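Hypothetical protein (Uncultured marine organism, PDB 2OD5) is of unknown function but probably binds nucleic acid through a winged helix-turn-helix-like fold. Local coordinates at residues E81-T84 and R85-A89. Numbering follows the deposited sequence.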
ATOM      1  N   GLU A  81      -5.242   4.128   2.775  1.00 27.55           N
ATOM      2  CA  GLU A  81      -4.358   5.045   2.094  1.00 30.02           C
ATOM      3  C   GLU A  81      -2.977   4.875   2.701  1.00 30.11           C
ATOM      4  O   GLU A  81      -2.836   4.821   3.936  1.00 28.30           O
ATOM      5  CB  GLU A  81      -4.818   6.491   2.326  1.00 30.57           C
ATOM      6  CG  GLU A  81      -6.183   6.797   1.721  1.00 36.31           C
ATOM      7  CD  GLU A  81      -6.937   7.899   2.424  1.00 36.02           C
ATOM      8  OE1 GLU A  81      -6.372   8.622   3.263  1.00 40.63           O
ATOM      9  OE2 GLU A  81      -8.124   8.019   2.152  1.00 40.66           O
ATOM     10  N   TRP A  82      -1.969   4.828   1.834  1.00 28.58           N
ATOM     11  CA  TRP A  82      -0.601   4.560   2.247  1.00 26.52           C
ATOM     12  C   TRP A  82       0.369   5.579   1.678  1.00 27.60           C
ATOM     13  O   TRP A  82       0.180   6.070   0.568  1.00 28.58           O
ATOM     14  CB  TRP A  82      -0.212   3.182   1.739  1.00 27.12           C
ATOM     15  CG  TRP A  82      -1.072   2.098   2.151  1.00 28.25           C
ATOM     16  CD1 TRP A  82      -2.197   1.661   1.497  1.00 33.71           C
ATOM     17  CD2 TRP A  82      -0.960   1.305   3.324  1.00 26.39           C
ATOM     18  NE1 TRP A  82      -2.756   0.613   2.172  1.00 33.76           N
ATOM     19  CE2 TRP A  82      -2.028   0.377   3.296  1.00 30.60           C
ATOM     20  CE3 TRP A  82      -0.041   1.244   4.371  1.00 33.77           C
ATOM     21  CZ2 TRP A  82      -2.196  -0.580   4.264  1.00 36.40           C
ATOM     22  CZ3 TRP A  82      -0.225   0.270   5.341  1.00 35.49           C
ATOM     23  CH2 TRP A  82      -1.315  -0.599   5.279  1.00 30.74           C
ATOM     24  N   ALA A  83       1.450   5.840   2.412  1.00 27.97           N
ATOM     25  CA  ALA A  83       2.490   6.784   2.018  1.00 27.53           C
ATOM     26  C   ALA A  83       3.828   6.217   2.435  1.00 27.72           C
ATOM     27  O   ALA A  83       3.901   5.376   3.329  1.00 28.70           O
ATOM     28  CB  ALA A  83       2.261   8.126   2.736  1.00 29.59           C
ATOM     29  N   THR A  84       4.907   6.696   1.846  1.00 27.47           N
ATOM     30  CA  THR A  84       6.205   6.334   2.396  1.00 27.37           C
ATOM     31  C   THR A  84       6.414   7.098   3.686  1.00 26.66           C
ATOM     32  O   THR A  84       5.942   8.221   3.846  1.00 27.03           O
ATOM     33  CB  THR A  84       7.359   6.599   1.417  1.00 28.75           C
ATOM     34  OG1 THR A  84       7.561   8.010   1.281  1.00 28.45           O
ATOM     35  CG2 THR A  84       7.130   5.914   0.035  1.00 28.85           C
ATOM     36  N   ARG A  85       7.197   6.531   4.591  1.00 26.76           N
ATOM     37  CA  ARG A  85       7.527   7.232   5.842  1.00 26.34           C
ATOM     38  C   ARG A  85       8.230   8.554   5.578  1.00 27.40           C
ATOM     39  O   ARG A  85       8.028   9.561   6.295  1.00 27.39           O
ATOM     40  CB  ARG A  85       8.363   6.327   6.740  1.00 25.13           C
ATOM     41  CG  ARG A  85       8.570   6.833   8.119  1.00 27.75           C
ATOM     42  CD  ARG A  85       9.350   5.875   8.955  1.00 28.67           C
ATOM     43  NE  ARG A  85       8.655   4.614   9.184  1.00 29.54           N
ATOM     44  CZ  ARG A  85       7.789   4.399  10.173  1.00 33.63           C
ATOM     45  NH1 ARG A  85       7.501   5.357  11.054  1.00 33.40           N
ATOM     46  NH2 ARG A  85       7.215   3.220  10.295  1.00 32.06           N
ATOM     47  N   ASN A  86       9.132   8.561   4.596  1.00 25.90           N
ATOM     48  CA  ASN A  86       9.837   9.779   4.246  1.00 26.16           C
ATOM     49  C   ASN A  86       8.914  10.854   3.678  1.00 26.76           C
ATOM     50  O   ASN A  86       9.086  12.056   3.976  1.00 28.61           O
ATOM     51  CB  ASN A  86      10.983   9.490   3.281  1.00 26.39           C
ATOM     52  CG  ASN A  86      12.191   8.935   3.967  1.00 27.32           C
ATOM     53  OD1 ASN A  86      12.629   9.433   5.004  1.00 28.40           O
ATOM     54  ND2 ASN A  86      12.775   7.907   3.361  1.00 28.89           N
ATOM     55  N   TRP A  87       7.926  10.451   2.900  1.00 29.41           N
ATOM     56  CA  TRP A  87       6.942  11.412   2.396  1.00 32.05           C
ATOM     57  C   TRP A  87       6.224  12.077   3.579  1.00 31.14           C
ATOM     58  O   TRP A  87       6.096  13.300   3.652  1.00 31.55           O
ATOM     59  CB  TRP A  87       5.925  10.730   1.486  1.00 31.48           C
ATOM     60  CG  TRP A  87       4.997  11.717   0.835  1.00 36.81           C
ATOM     61  CD1 TRP A  87       5.144  12.306  -0.399  1.00 37.13           C
ATOM     62  CD2 TRP A  87       3.797  12.230   1.392  1.00 36.52           C
ATOM     63  NE1 TRP A  87       4.098  13.177  -0.629  1.00 39.58           N
ATOM     64  CE2 TRP A  87       3.267  13.156   0.463  1.00 36.91           C
ATOM     65  CE3 TRP A  87       3.123  12.020   2.609  1.00 33.75           C
ATOM     66  CZ2 TRP A  87       2.112  13.865   0.716  1.00 40.42           C
ATOM     67  CZ3 TRP A  87       1.975  12.730   2.855  1.00 40.56           C
ATOM     68  CH2 TRP A  87       1.472  13.630   1.903  1.00 39.41           C
ATOM     69  N   VAL A  88       5.780  11.267   4.531  1.00 28.31           N
ATOM     70  CA  VAL A  88       5.126  11.804   5.704  1.00 29.91           C
ATOM     71  C   VAL A  88       6.054  12.705   6.505  1.00 29.57           C
ATOM     72  O   VAL A  88       5.641  13.772   6.967  1.00 32.31           O
ATOM     73  CB  VAL A  88       4.557  10.696   6.626  1.00 29.97           C
ATOM     74  CG1 VAL A  88       3.835  11.310   7.835  1.00 35.14           C
ATOM     75  CG2 VAL A  88       3.616   9.790   5.845  1.00 31.37           C
ATOM     76  N   ALA A  89       7.309  12.309   6.672  1.00 29.53           N
ATOM     77  CA  ALA A  89       8.251  13.123   7.427  1.00 31.08           C
ATOM     78  C   ALA A  89       8.399  14.513   6.797  1.00 31.92           C
ATOM     79  O   ALA A  89       8.537  15.532   7.492  1.00 33.03           O
ATOM     80  CB  ALA A  89       9.620  12.415   7.514  1.00 29.36           C
TER
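Thr84 and Trp87 meet where strand 75-84 gives way to helix 85-91, and the threonine is the N-cap of that helix. Thr84 OG1 accepts the backbone N-H of Trp87, with 3.0 Å between OG1 and Trp87 N. With chi1 at 71°, OG1 sits between the threonine's own N and carbonyl carbon, the rotation that swings the hydroxyl over the first turn; CG2 lies beside the backbone N. Thr84 OG1 also rests 3.2 Å from Trp87 CB, where the two side chains cross at roughly a right angle. One residue further on, Val88 N donates to Thr84 O over 3.1 Å, nearly straight at 168° and less bent than the bond from Trp87 N, so both the side chain and the carbonyl of Thr84 grip the new helix. The chain turns sharply here, the short strand and helix axes standing 84° apart. Inside this corner Ala83 CB lies 3.8 Å from Val88 CG2 and 4.0 Å from Trp87 CE3, approaching the indole obliquely. Trp87 CG stands anti to its N; the CE3 side of the ring passes Ala83 CB while the rest of the indole leads away from the strand. Pro28 also touches this side chain, and His91, one turn on, stacks its ring on the indole. Chemically, the hydroxyl gives a first-turn amide an acceptor, as an N-cap does, while Ala83 and Val88 meet in the corner, where Val62 of strand 61-71 also touches Val88.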